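Local coordinates for DnaJ homolog subfamily C member 10 (Mus musculus, PDB 3APQ), which acts as an endoplasmic reticulum disulfide reductase in protein folding and in degradation of misfolded proteins, seen here as its J domain and first thioredoxin domain, at residues S6-S11 against L46-A51; L26-H31 against Y85-F90; L30-N35 against G78-W83; L116-F121 against P170-F175. All blocks are in the same frame, centred on the assembly; numbering follows the deposited sequence.

Contact 1 of 4, residues S6-S11 against L46-A51; sequences SLLGVS and LKINRA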
loop_
_atom_site.group_PDB
_atom_site.type_symbol
_atom_site.label_atom_id
_atom_site.label_comp_id
_atom_site.label_asym_id
_atom_site.label_seq_id
_atom_site.Cartn_x
_atom_site.Cartn_y
_atom_site.Cartn_z
ATOM N N SER A 6 -14.469 -3.700 -15.294
ATOM C CA SER A 6 -15.196 -2.653 -15.999
ATOM C C SER A 6 -15.985 -1.776 -15.027
ATOM O O SER A 6 -16.131 -0.576 -15.273
ATOM C CB SER A 6 -16.044 -3.248 -17.123
ATOM O OG SER A 6 -17.045 -4.111 -16.609
ATOM N N LEU A 7 -16.412 -2.330 -13.881
ATOM C CA LEU A 7 -17.063 -1.491 -12.875
ATOM C C LEU A 7 -16.116 -0.396 -12.382
ATOM O O LEU A 7 -16.508 0.782 -12.181
ATOM C CB LEU A 7 -17.577 -2.350 -11.720
ATOM C CG LEU A 7 -18.554 -1.663 -10.750
ATOM C CD1 LEU A 7 -19.895 -1.207 -11.406
ATOM C CD2 LEU A 7 -18.815 -2.608 -9.534
ATOM N N LEU A 8 -14.858 -0.761 -12.169
ATOM C CA LEU A 8 -13.869 0.243 -11.751
ATOM C C LEU A 8 -13.275 1.035 -12.916
ATOM O O LEU A 8 -12.570 2.021 -12.676
ATOM C CB LEU A 8 -12.727 -0.417 -10.981
ATOM C CG LEU A 8 -13.172 -1.069 -9.656
ATOM C CD1 LEU A 8 -12.017 -1.759 -8.897
ATOM C CD2 LEU A 8 -13.914 -0.090 -8.743
ATOM N N GLY A 9 -13.522 0.587 -14.150
ATOM C CA GLY A 9 -13.021 1.274 -15.367
ATOM C C GLY A 9 -11.557 0.965 -15.641
ATOM O O GLY A 9 -10.832 1.813 -16.207
ATOM N N VAL A 10 -11.089 -0.219 -15.241
ATOM C CA VAL A 10 -9.665 -0.581 -15.419
ATOM C C VAL A 10 -9.581 -1.861 -16.208
ATOM O O VAL A 10 -10.610 -2.592 -16.352
ATOM C CB VAL A 10 -8.855 -0.801 -14.056
ATOM C CG1 VAL A 10 -8.799 0.486 -13.176
ATOM C CG2 VAL A 10 -9.411 -1.974 -13.215
ATOM N N SER A 11 -8.362 -2.125 -16.717
ATOM C CA SER A 11 -8.105 -3.358 -17.399
ATOM C C SER A 11 -8.012 -4.605 -16.529
ATOM O O SER A 11 -7.607 -4.518 -15.380
ATOM C CB SER A 11 -6.734 -3.248 -18.068
ATOM O OG SER A 11 -6.862 -3.994 -19.171
ATOM N N LEU A 46 -21.656 0.526 -2.402
ATOM C CA LEU A 46 -21.496 -0.847 -1.891
ATOM C C LEU A 46 -20.951 -1.767 -3.022
ATOM O O LEU A 46 -20.062 -2.578 -2.777
ATOM C CB LEU A 46 -22.847 -1.382 -1.342
ATOM C CG LEU A 46 -23.358 -0.863 0.012
ATOM C CD1 LEU A 46 -24.456 -1.746 0.519
ATOM C CD2 LEU A 46 -22.268 -0.827 1.032
ATOM N N LYS A 47 -21.498 -1.634 -4.235
ATOM C CA LYS A 47 -21.083 -2.478 -5.363
ATOM C C LYS A 47 -19.642 -2.200 -5.761
ATOM O O LYS A 47 -18.915 -3.118 -6.060
ATOM C CB LYS A 47 -21.940 -2.248 -6.596
ATOM C CG LYS A 47 -23.425 -2.657 -6.460
ATOM C CD LYS A 47 -24.374 -2.080 -7.576
ATOM C CE LYS A 47 -23.905 -2.356 -9.043
ATOM N NZ LYS A 47 -22.900 -1.331 -9.600
ATOM N N ILE A 48 -19.269 -0.921 -5.798
ATOM C CA ILE A 48 -17.881 -0.538 -6.157
ATOM C C ILE A 48 -16.956 -1.038 -5.049
ATOM O O ILE A 48 -15.877 -1.570 -5.307
ATOM C CB ILE A 48 -17.725 1.031 -6.315
ATOM C CG1 ILE A 48 -18.446 1.606 -7.514
ATOM C CG2 ILE A 48 -16.260 1.451 -6.373
ATOM C CD1 ILE A 48 -18.900 0.596 -8.542
ATOM N N ASN A 49 -17.346 -0.807 -3.783
ATOM C CA ASN A 49 -16.519 -1.286 -2.660
ATOM C C ASN A 49 -16.307 -2.809 -2.666
ATOM O O ASN A 49 -15.209 -3.277 -2.402
ATOM C CB ASN A 49 -17.074 -0.843 -1.287
ATOM C CG ASN A 49 -16.021 -0.964 -0.185
ATOM O OD1 ASN A 49 -14.889 -0.453 -0.315
ATOM N ND2 ASN A 49 -16.351 -1.699 0.855
ATOM N N ARG A 50 -17.362 -3.573 -2.990
ATOM C CA ARG A 50 -17.298 -5.037 -3.015
ATOM C C ARG A 50 -16.314 -5.493 -4.092
ATOM O O ARG A 50 -15.476 -6.395 -3.835
ATOM C CB ARG A 50 -18.716 -5.598 -3.266
ATOM C CG ARG A 50 -18.843 -7.030 -3.480
ATOM C CD ARG A 50 -20.393 -7.314 -3.595
ATOM N NE ARG A 50 -20.663 -8.726 -3.817
ATOM C CZ ARG A 50 -20.650 -9.314 -5.004
ATOM N NH1 ARG A 50 -20.400 -8.600 -6.088
ATOM N NH2 ARG A 50 -20.887 -10.628 -5.107
ATOM N N ALA A 51 -16.412 -4.860 -5.261
ATOM C CA ALA A 51 -15.416 -5.038 -6.366
ATOM C C ALA A 51 -13.980 -4.786 -5.904
ATOM O O ALA A 51 -13.096 -5.649 -6.056
ATOM C CB ALA A 51 -15.756 -4.150 -7.548
#
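Leu7 and Leu8, in the last turn of helix 4-8, pack on one side of helix 41-55, where Ile48 and Ala51 receive them. The contact is mostly apolar. Leu8 CD2 lies 3.7 Å from Ile48 CG2, the two side chains sliding past each other in opposite directions. CG of Leu7, anti to its backbone N (chi1 -167°), is turned toward helix 41-55; from it CD2 reaches Ala51 CB at 4.0 Å. Leu7 also meets the CD1 end of Ile48, but that fit is too close in the model to be trusted. Phe23 and Leu26 of helix 16-30 close over the same apolar patch.

The one charged group here makes no polar bond across the contact: Lys47, bent at chi3 and chi4, lays NZ against Leu7 CD1 at 3.5 Å, the two side chains crossing at about a right angle.

Backbone bonds close the first helix. Gly9, with positive phi, is the C-prime residue of a Schellman motif, with Val10 N bonded to Tyr5 O and a weak bond from Gly9 N to Ser6 O. Packing of a short first helix against the hairpin made by helices 16-30 and 41-55 is the core arrangement of the J-domain fold.

Contact 2 of 4, residues L26-H31 against Y85-F90; sequences LALKLH and YYRYDF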
loop_
_atom_site.group_PDB
_atom_site.type_symbol
_atom_site.label_atom_id
_atom_site.label_comp_id
_atom_site.label_asym_id
_atom_site.label_seq_id
_atom_site.Cartn_x
_atom_site.Cartn_y
_atom_site.Cartn_z
ATOM N N LEU A 26 -13.580 7.179 -7.837
ATOM C CA LEU A 26 -14.984 6.857 -7.725
ATOM C C LEU A 26 -15.457 7.284 -6.326
ATOM O O LEU A 26 -16.456 7.983 -6.169
ATOM C CB LEU A 26 -15.206 5.330 -7.957
ATOM C CG LEU A 26 -15.348 4.813 -9.389
ATOM C CD1 LEU A 26 -14.323 5.407 -10.258
ATOM C CD2 LEU A 26 -15.325 3.297 -9.574
ATOM N N ALA A 27 -14.698 6.877 -5.311
ATOM C CA ALA A 27 -15.031 7.269 -3.917
ATOM C C ALA A 27 -15.054 8.784 -3.632
ATOM O O ALA A 27 -15.976 9.282 -2.972
ATOM C CB ALA A 27 -14.095 6.548 -2.908
ATOM N N LEU A 28 -14.067 9.523 -4.095
ATOM C CA LEU A 28 -14.049 10.964 -3.814
ATOM C C LEU A 28 -15.211 11.733 -4.474
ATOM O O LEU A 28 -15.648 12.789 -3.953
ATOM C CB LEU A 28 -12.667 11.547 -4.164
ATOM C CG LEU A 28 -11.580 10.869 -3.306
ATOM C CD1 LEU A 28 -10.195 11.470 -3.622
ATOM C CD2 LEU A 28 -11.962 11.011 -1.822
ATOM N N LYS A 29 -15.778 11.182 -5.559
ATOM C CA LYS A 29 -16.919 11.832 -6.200
ATOM C C LYS A 29 -18.211 11.319 -5.634
ATOM O O LYS A 29 -19.105 12.109 -5.353
ATOM C CB LYS A 29 -16.912 11.682 -7.741
ATOM C CG LYS A 29 -18.270 12.107 -8.446
ATOM C CD LYS A 29 -18.092 12.645 -9.900
ATOM C CE LYS A 29 -19.361 13.399 -10.397
ATOM N NZ LYS A 29 -20.654 12.553 -10.353
ATOM N N LEU A 30 -18.302 10.013 -5.444
ATOM C CA LEU A 30 -19.583 9.364 -5.163
ATOM C C LEU A 30 -19.923 8.958 -3.732
ATOM O O LEU A 30 -20.976 8.385 -3.526
ATOM C CB LEU A 30 -19.654 8.048 -5.956
ATOM C CG LEU A 30 -19.548 8.130 -7.486
ATOM C CD1 LEU A 30 -19.682 6.713 -8.069
ATOM C CD2 LEU A 30 -20.563 9.099 -8.073
ATOM N N HIS A 31 -19.020 9.146 -2.773
ATOM C CA HIS A 31 -19.231 8.650 -1.444
ATOM C C HIS A 31 -20.642 9.071 -0.957
ATOM O O HIS A 31 -20.981 10.227 -1.043
ATOM C CB HIS A 31 -18.195 9.289 -0.507
ATOM C CG HIS A 31 -18.045 8.591 0.799
ATOM N ND1 HIS A 31 -18.973 8.708 1.825
ATOM C CD2 HIS A 31 -17.079 7.745 1.245
ATOM C CE1 HIS A 31 -18.572 7.964 2.849
ATOM N NE2 HIS A 31 -17.426 7.371 2.518
ATOM N N TYR A 85 -11.171 9.369 4.916
ATOM C CA TYR A 85 -10.294 8.221 4.798
ATOM C C TYR A 85 -9.821 8.047 3.349
ATOM O O TYR A 85 -8.628 7.833 3.123
ATOM C CB TYR A 85 -11.006 6.933 5.266
ATOM C CG TYR A 85 -10.185 5.668 5.043
ATOM C CD1 TYR A 85 -9.351 5.174 6.040
ATOM C CD2 TYR A 85 -10.258 4.971 3.827
ATOM C CE1 TYR A 85 -8.604 4.020 5.836
ATOM C CE2 TYR A 85 -9.524 3.817 3.614
ATOM C CZ TYR A 85 -8.683 3.368 4.614
ATOM O OH TYR A 85 -7.979 2.229 4.392
ATOM N N TYR A 86 -10.726 8.110 2.358
ATOM C CA TYR A 86 -10.287 7.908 0.959
ATOM C C TYR A 86 -9.461 9.091 0.471
ATOM O O TYR A 86 -8.558 8.945 -0.359
ATOM C CB TYR A 86 -11.465 7.626 0.015
ATOM C CG TYR A 86 -12.130 6.346 0.421
ATOM C CD1 TYR A 86 -11.469 5.115 0.305
ATOM C CD2 TYR A 86 -13.399 6.377 0.999
ATOM C CE1 TYR A 86 -12.088 3.921 0.738
ATOM C CE2 TYR A 86 -14.022 5.200 1.417
ATOM C CZ TYR A 86 -13.350 3.989 1.311
ATOM O OH TYR A 86 -14.006 2.871 1.740
ATOM N N ARG A 87 -9.773 10.278 0.991
ATOM C CA ARG A 87 -9.113 11.455 0.477
ATOM C C ARG A 87 -7.690 11.517 0.974
ATOM O O ARG A 87 -6.816 11.911 0.237
ATOM C CB ARG A 87 -9.906 12.725 0.924
ATOM C CG ARG A 87 -9.178 14.068 0.532
ATOM C CD ARG A 87 -9.158 14.261 -0.990
ATOM N NE ARG A 87 -8.411 15.488 -1.346
ATOM C CZ ARG A 87 -7.103 15.622 -1.284
ATOM N NH1 ARG A 87 -6.340 14.586 -0.919
ATOM N NH2 ARG A 87 -6.518 16.765 -1.618
ATOM N N TYR A 88 -7.445 11.154 2.248
ATOM C CA TYR A 88 -6.152 11.419 2.844
ATOM C C TYR A 88 -5.428 10.162 3.370
ATOM O O TYR A 88 -4.237 10.252 3.644
ATOM C CB TYR A 88 -6.277 12.388 4.014
ATOM C CG TYR A 88 -6.724 13.786 3.608
ATOM C CD1 TYR A 88 -5.858 14.642 2.899
ATOM C CD2 TYR A 88 -7.988 14.225 3.902
ATOM C CE1 TYR A 88 -6.278 15.971 2.518
ATOM C CE2 TYR A 88 -8.441 15.549 3.523
ATOM C CZ TYR A 88 -7.562 16.399 2.830
ATOM O OH TYR A 88 -7.954 17.680 2.449
ATOM N N ASP A 89 -6.137 9.025 3.494
ATOM C CA ASP A 89 -5.545 7.869 4.223
ATOM C C ASP A 89 -5.556 6.562 3.424
ATOM O O ASP A 89 -5.535 5.471 4.007
ATOM C CB ASP A 89 -6.264 7.639 5.573
ATOM C CG ASP A 89 -5.343 6.957 6.624
ATOM O OD1 ASP A 89 -4.099 6.875 6.459
ATOM O OD2 ASP A 89 -5.870 6.474 7.616
ATOM N N PHE A 90 -5.609 6.705 2.105
ATOM C CA PHE A 90 -5.825 5.578 1.201
ATOM C C PHE A 90 -4.797 5.639 0.061
ATOM O O PHE A 90 -4.642 6.686 -0.561
ATOM C CB PHE A 90 -7.254 5.636 0.655
ATOM C CG PHE A 90 -7.572 4.482 -0.214
ATOM C CD1 PHE A 90 -7.841 3.226 0.340
ATOM C CD2 PHE A 90 -7.518 4.615 -1.606
ATOM C CE1 PHE A 90 -8.138 2.128 -0.486
ATOM C CE2 PHE A 90 -7.794 3.527 -2.457
ATOM C CZ PHE A 90 -8.116 2.272 -1.893
#
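Ala27 sets its CB over one face of the Tyr86 ring, a CH-pi contact 4.2 Å from the ring centroid and 27° off its normal. Tyr86 has CG anti to its carbonyl carbon (chi1 -63°), which holds the start of the ring beside this methyl. Its OH is taken up by Glu81 N, and Phe23 meets the ring at about a right angle between planes.

Next along the helix, Leu28 brings CD2 against the neighbouring turn, 3.6 Å from Arg87 N and 3.9 Å from Tyr86 CB. Its CD1 lies 4.0 Å from Arg87 CD, the leucine and arginine side chains crossing at about a right angle.

His31, just past the helix end, offers the edge of its imidazole, CD2 standing 3.9 Å from Tyr86 CD2. NE2 of His31 is bonded to Glu81 O.

Helix 83-88 is thus laid over the end of helix 16-30, the second helix of the J domain and the first arm of its hairpin, right where the family's His-Pro-Asp motif begins.

Contact 3 of 4, residues L30-N35 against G78-W83; sequences LHPDKN and GQYESW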
loop_
_atom_site.group_PDB
_atom_site.type_symbol
_atom_site.label_atom_id
_atom_site.label_comp_id
_atom_site.label_asym_id
_atom_site.label_seq_id
_atom_site.Cartn_x
_atom_site.Cartn_y
_atom_site.Cartn_z
ATOM N N LEU A 30 -18.302 10.013 -5.444
ATOM C CA LEU A 30 -19.583 9.364 -5.163
ATOM C C LEU A 30 -19.923 8.958 -3.732
ATOM O O LEU A 30 -20.976 8.385 -3.526
ATOM C CB LEU A 30 -19.654 8.048 -5.956
ATOM C CG LEU A 30 -19.548 8.130 -7.486
ATOM C CD1 LEU A 30 -19.682 6.713 -8.069
ATOM C CD2 LEU A 30 -20.563 9.099 -8.073
ATOM N N HIS A 31 -19.020 9.146 -2.773
ATOM C CA HIS A 31 -19.231 8.650 -1.444
ATOM C C HIS A 31 -20.642 9.071 -0.957
ATOM O O HIS A 31 -20.981 10.227 -1.043
ATOM C CB HIS A 31 -18.195 9.289 -0.507
ATOM C CG HIS A 31 -18.045 8.591 0.799
ATOM N ND1 HIS A 31 -18.973 8.708 1.825
ATOM C CD2 HIS A 31 -17.079 7.745 1.245
ATOM C CE1 HIS A 31 -18.572 7.964 2.849
ATOM N NE2 HIS A 31 -17.426 7.371 2.518
ATOM N N PRO A 32 -21.432 8.148 -0.401
ATOM C CA PRO A 32 -22.802 8.412 0.132
ATOM C C PRO A 32 -22.879 9.580 1.140
ATOM O O PRO A 32 -23.838 10.349 1.118
ATOM C CB PRO A 32 -23.137 7.140 0.888
ATOM C CG PRO A 32 -22.283 6.068 0.163
ATOM C CD PRO A 32 -20.985 6.761 -0.153
ATOM N N ASP A 33 -21.896 9.694 2.019
ATOM C CA ASP A 33 -21.895 10.768 3.026
ATOM C C ASP A 33 -21.830 12.144 2.348
ATOM O O ASP A 33 -22.291 13.151 2.891
ATOM C CB ASP A 33 -20.684 10.641 3.955
ATOM C CG ASP A 33 -20.752 9.422 4.866
ATOM O OD1 ASP A 33 -21.700 8.642 4.733
ATOM O OD2 ASP A 33 -19.808 9.225 5.688
ATOM N N LYS A 34 -21.212 12.187 1.176
ATOM C CA LYS A 34 -21.053 13.452 0.444
ATOM C C LYS A 34 -22.196 13.672 -0.543
ATOM O O LYS A 34 -22.229 14.691 -1.238
ATOM C CB LYS A 34 -19.702 13.399 -0.322
ATOM C CG LYS A 34 -18.541 13.545 0.615
ATOM C CD LYS A 34 -18.508 14.928 1.238
ATOM C CE LYS A 34 -17.271 15.159 2.044
ATOM N NZ LYS A 34 -17.402 14.745 3.480
ATOM N N ASN A 35 -23.073 12.681 -0.680
ATOM C CA ASN A 35 -24.171 12.801 -1.640
ATOM C C ASN A 35 -25.543 12.431 -0.985
ATOM O O ASN A 35 -26.265 11.519 -1.463
ATOM C CB ASN A 35 -23.870 11.916 -2.854
ATOM C CG ASN A 35 -22.664 12.426 -3.673
ATOM O OD1 ASN A 35 -22.862 13.226 -4.601
ATOM N ND2 ASN A 35 -21.404 11.989 -3.325
ATOM N N GLY A 78 -19.631 -4.660 2.416
ATOM C CA GLY A 78 -20.556 -3.612 2.843
ATOM C C GLY A 78 -19.990 -2.575 3.801
ATOM O O GLY A 78 -20.700 -1.637 4.185
ATOM N N GLN A 79 -18.734 -2.737 4.213
ATOM C CA GLN A 79 -18.195 -1.868 5.260
ATOM C C GLN A 79 -17.209 -0.918 4.623
ATOM O O GLN A 79 -16.121 -1.331 4.252
ATOM C CB GLN A 79 -17.495 -2.702 6.308
ATOM C CG GLN A 79 -18.431 -3.498 7.183
ATOM C CD GLN A 79 -17.658 -4.300 8.207
ATOM O OE1 GLN A 79 -17.035 -3.726 9.113
ATOM N NE2 GLN A 79 -17.674 -5.645 8.068
ATOM N N TYR A 80 -17.597 0.340 4.458
ATOM C CA TYR A 80 -16.704 1.272 3.814
ATOM C C TYR A 80 -16.339 2.341 4.831
ATOM O O TYR A 80 -16.906 2.411 5.897
ATOM C CB TYR A 80 -17.261 1.852 2.492
ATOM C CG TYR A 80 -18.630 2.479 2.610
ATOM C CD1 TYR A 80 -18.790 3.759 3.128
ATOM C CD2 TYR A 80 -19.779 1.763 2.219
ATOM C CE1 TYR A 80 -20.051 4.311 3.268
ATOM C CE2 TYR A 80 -21.048 2.310 2.334
ATOM C CZ TYR A 80 -21.183 3.581 2.850
ATOM O OH TYR A 80 -22.420 4.129 2.966
ATOM N N GLU A 81 -15.342 3.128 4.482
ATOM C CA GLU A 81 -14.785 4.151 5.338
ATOM C C GLU A 81 -15.315 5.527 4.955
ATOM O O GLU A 81 -16.049 5.674 3.997
ATOM C CB GLU A 81 -13.264 4.114 5.157
ATOM C CG GLU A 81 -12.631 2.729 5.488
ATOM C CD GLU A 81 -12.653 2.402 6.975
ATOM O OE1 GLU A 81 -12.748 3.303 7.846
ATOM O OE2 GLU A 81 -12.556 1.195 7.284
ATOM N N SER A 82 -14.922 6.533 5.719
ATOM C CA SER A 82 -15.334 7.905 5.464
ATOM C C SER A 82 -14.706 8.486 4.185
ATOM O O SER A 82 -13.647 8.019 3.712
ATOM C CB SER A 82 -14.949 8.755 6.684
ATOM O OG SER A 82 -13.533 8.931 6.728
ATOM N N TRP A 83 -15.334 9.529 3.633
ATOM C CA TRP A 83 -14.733 10.240 2.509
ATOM C C TRP A 83 -13.311 10.681 2.852
ATOM O O TRP A 83 -12.411 10.603 2.011
ATOM C CB TRP A 83 -15.544 11.471 2.146
ATOM C CG TRP A 83 -15.073 12.223 0.936
ATOM C CD1 TRP A 83 -15.485 12.026 -0.362
ATOM C CD2 TRP A 83 -14.189 13.338 0.922
ATOM N NE1 TRP A 83 -14.848 12.928 -1.193
ATOM C CE2 TRP A 83 -14.068 13.756 -0.432
ATOM C CE3 TRP A 83 -13.433 14.011 1.919
ATOM C CZ2 TRP A 83 -13.237 14.816 -0.825
ATOM C CZ3 TRP A 83 -12.616 15.077 1.513
ATOM C CH2 TRP A 83 -12.505 15.444 0.162
HETATM O O HOH W 1 -17.539 10.838 5.185
#
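The carbonyl O of His31, whose ring meets Glu81 and Trp83, is gripped from opposite faces of its plane by Lys34 N at 3.0 Å and Asn35 ND2 at 2.9 Å. These bonds shape the turn carrying His31-Pro32-Asp33, the His-Pro-Asp signature of J domains.

Both imidazole nitrogens are fixed. NE2 donates an almost straight bond (177°) to Glu81 O, 2.6 Å away and in the ring plane, while ND1 accepts from Asp33 N. Trp83 CB covers one face, 4.2 Å from the centroid, and Tyr80 points its edge at a face with the planes at 90°. An alanine at His31 would probably leave Glu81 O and Asp33 N without these mates and open a gap between Tyr80 and Trp83.

Pro32 CG and the Tyr80 hydroxyl end pack tip to tip; the OH is hydrogen-bonded to His42 ND1. Lys34 CG lies over the five-membered ring of Trp83. One water joins the segments, accepting from Trp83 N and donating to Asp33 OD2 at 2.8 Å.

Contact 4 of 4, residues L116-F121 against P170-F175; sequences LWFVNF and PSLFIF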
loop_
_atom_site.group_PDB
_atom_site.type_symbol
_atom_site.label_atom_id
_atom_site.label_comp_id
_atom_site.label_asym_id
_atom_site.label_seq_id
_atom_site.Cartn_x
_atom_site.Cartn_y
_atom_site.Cartn_z
ATOM N N LEU A 116 19.193 -3.863 -1.872
ATOM C CA LEU A 116 19.026 -3.221 -0.569
ATOM C C LEU A 116 17.659 -2.467 -0.548
ATOM O O LEU A 116 17.431 -1.624 -1.408
ATOM C CB LEU A 116 20.172 -2.248 -0.324
ATOM C CG LEU A 116 20.068 -1.370 0.938
ATOM C CD1 LEU A 116 20.122 -2.289 2.147
ATOM C CD2 LEU A 116 21.155 -0.337 1.054
ATOM N N TRP A 117 16.783 -2.820 0.377
ATOM C CA TRP A 117 15.444 -2.192 0.469
ATOM C C TRP A 117 15.262 -1.527 1.817
ATOM O O TRP A 117 15.538 -2.152 2.878
ATOM C CB TRP A 117 14.374 -3.258 0.337
ATOM C CG TRP A 117 14.050 -3.618 -1.071
ATOM C CD1 TRP A 117 14.649 -4.595 -1.849
ATOM C CD2 TRP A 117 13.012 -3.039 -1.883
ATOM N NE1 TRP A 117 14.016 -4.654 -3.090
ATOM C CE2 TRP A 117 13.036 -3.701 -3.144
ATOM C CE3 TRP A 117 12.083 -2.011 -1.675
ATOM C CZ2 TRP A 117 12.139 -3.384 -4.192
ATOM C CZ3 TRP A 117 11.189 -1.698 -2.716
ATOM C CH2 TRP A 117 11.251 -2.372 -3.967
ATOM N N PHE A 118 14.718 -0.319 1.838
ATOM C CA PHE A 118 14.402 0.342 3.079
ATOM C C PHE A 118 12.901 0.587 3.021
ATOM O O PHE A 118 12.417 1.285 2.098
ATOM C CB PHE A 118 15.173 1.658 3.081
ATOM C CG PHE A 118 15.135 2.425 4.393
ATOM C CD1 PHE A 118 15.617 3.723 4.407
ATOM C CD2 PHE A 118 14.719 1.842 5.624
ATOM C CE1 PHE A 118 15.657 4.466 5.612
ATOM C CE2 PHE A 118 14.741 2.570 6.804
ATOM C CZ PHE A 118 15.208 3.895 6.811
ATOM N N VAL A 119 12.186 -0.065 3.938
ATOM C CA VAL A 119 10.737 -0.166 3.893
ATOM C C VAL A 119 10.062 0.477 5.128
ATOM O O VAL A 119 10.465 0.253 6.279
ATOM C CB VAL A 119 10.321 -1.656 3.800
ATOM C CG1 VAL A 119 8.751 -1.807 3.791
ATOM C CG2 VAL A 119 10.950 -2.265 2.546
ATOM N N ASN A 120 9.049 1.289 4.842
ATOM C CA ASN A 120 8.226 1.953 5.829
ATOM C C ASN A 120 6.966 1.124 5.985
ATOM O O ASN A 120 6.143 1.067 5.037
ATOM C CB ASN A 120 7.869 3.347 5.315
ATOM C CG ASN A 120 6.873 4.074 6.194
ATOM O OD1 ASN A 120 6.465 3.574 7.243
ATOM N ND2 ASN A 120 6.526 5.291 5.796
ATOM N N PHE A 121 6.837 0.483 7.149
ATOM C CA PHE A 121 5.638 -0.280 7.534
ATOM C C PHE A 121 4.712 0.682 8.262
ATOM O O PHE A 121 5.043 1.196 9.346
ATOM C CB PHE A 121 5.961 -1.460 8.468
ATOM C CG PHE A 121 6.728 -2.571 7.804
ATOM C CD1 PHE A 121 6.071 -3.680 7.310
ATOM C CD2 PHE A 121 8.119 -2.513 7.731
ATOM C CE1 PHE A 121 6.792 -4.707 6.694
ATOM C CE2 PHE A 121 8.850 -3.530 7.098
ATOM C CZ PHE A 121 8.175 -4.627 6.594
ATOM N N PRO A 170 4.894 4.246 12.666
ATOM C CA PRO A 170 5.560 3.559 11.550
ATOM C C PRO A 170 6.728 2.732 12.055
ATOM O O PRO A 170 7.296 3.045 13.115
ATOM C CB PRO A 170 6.086 4.722 10.673
ATOM C CG PRO A 170 6.285 5.852 11.677
ATOM C CD PRO A 170 5.205 5.692 12.732
ATOM N N SER A 171 7.074 1.674 11.329
ATOM C CA SER A 171 8.291 0.904 11.630
ATOM C C SER A 171 9.128 0.858 10.367
ATOM O O SER A 171 8.636 0.494 9.298
ATOM C CB SER A 171 7.951 -0.504 12.149
ATOM O OG SER A 171 7.654 -0.380 13.517
ATOM N N LEU A 172 10.362 1.320 10.465
ATOM C CA LEU A 172 11.193 1.423 9.268
ATOM C C LEU A 172 12.356 0.427 9.392
ATOM O O LEU A 172 13.107 0.451 10.377
ATOM C CB LEU A 172 11.758 2.843 9.060
ATOM C CG LEU A 172 10.889 4.123 9.218
ATOM C CD1 LEU A 172 11.515 5.409 8.700
ATOM C CD2 LEU A 172 9.470 4.053 8.770
ATOM N N PHE A 173 12.483 -0.448 8.401
ATOM C CA PHE A 173 13.490 -1.515 8.464
ATOM C C PHE A 173 14.231 -1.551 7.165
ATOM O O PHE A 173 13.623 -1.415 6.077
ATOM C CB PHE A 173 12.825 -2.867 8.618
ATOM C CG PHE A 173 12.374 -3.194 10.021
ATOM C CD1 PHE A 173 13.279 -3.779 10.939
ATOM C CD2 PHE A 173 11.059 -2.967 10.427
ATOM C CE1 PHE A 173 12.869 -4.130 12.258
ATOM C CE2 PHE A 173 10.639 -3.322 11.739
ATOM C CZ PHE A 173 11.548 -3.888 12.649
ATOM N N ILE A 174 15.530 -1.796 7.247
ATOM C CA ILE A 174 16.294 -1.987 6.026
ATOM C C ILE A 174 16.634 -3.482 5.853
ATOM O O ILE A 174 16.934 -4.195 6.842
ATOM C CB ILE A 174 17.448 -0.988 5.984
ATOM C CG1 ILE A 174 18.029 -0.875 4.591
ATOM C CG2 ILE A 174 18.505 -1.329 7.006
ATOM C CD1 ILE A 174 18.730 0.488 4.334
ATOM N N PHE A 175 16.503 -3.977 4.618
ATOM C CA PHE A 175 16.611 -5.436 4.349
ATOM C C PHE A 175 17.595 -5.665 3.202
ATOM O O PHE A 175 17.646 -4.900 2.221
ATOM C CB PHE A 175 15.261 -6.017 3.851
ATOM C CG PHE A 175 14.130 -5.939 4.828
ATOM C CD1 PHE A 175 13.894 -6.994 5.722
ATOM C CD2 PHE A 175 13.274 -4.822 4.839
ATOM C CE1 PHE A 175 12.810 -6.964 6.650
ATOM C CE2 PHE A 175 12.199 -4.762 5.761
ATOM C CZ PHE A 175 11.985 -5.843 6.693
#
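Phe121 and Phe175 reach toward each other tip to tip, CE2 to CE2 at 3.8 Å, on one face of the central sheet of the thioredoxin fold. Phe173 crosses Phe121 at about a right angle, its CD2 4.0 Å from Phe121 CD2, and Val119 CG1 lies over a face of the Phe121 ring. An alanine at Phe121 would probably open a gap beside Phe173 and leave the rim of Phe175 without this neighbour.

On the other face, Phe118 crosses Leu172 obliquely, CE2 3.7 Å from Leu172 CB, its CD2 edge toward Phe173 O, while Leu116 CD1 touches Ile174 CG1 at 3.5 Å. Trp136 and Phe196 cover this side.

Six backbone bonds join the antiparallel strands, both ways in each of the pairs Trp117-Phe175, Val119-Phe173 and Phe121-Ser171. Just before Ser171 comes Pro170, after a cis peptide bond, the fold's cis-proline beside the CxxC. Its CB sits 3.6 Å from Asn120 OD1, a buried oxygen that has no polar partner in the model and faces Leu172 CD2 at 3.4 Å.

Contacts 1, 2 and 3 form one cluster in the J domain and the segments 78-83 and 85-90 packed on it. Contacts 2 and 3 are closest, centres about 8 Å apart; they share His31, and Leu28 O and Trp83 NE1, 2.9 Å apart, link them. Contact 1 touches contact 2 where Leu26 packs on Leu8 and Ile48, and meets contact 3 where Leu46 packs on Tyr80. Contact 4 lies in the thioredoxin domain, its nearest atoms about 11 Å from contact 2 and about 21 Å from contact 1. Its Pro170 touches His128, between the redox-active Cys126 and Cys129. Asp89 of contact 2 hydrogen-bonds Gly125 N and His130 NE2, tying the J-domain side to the disulfide's surroundings.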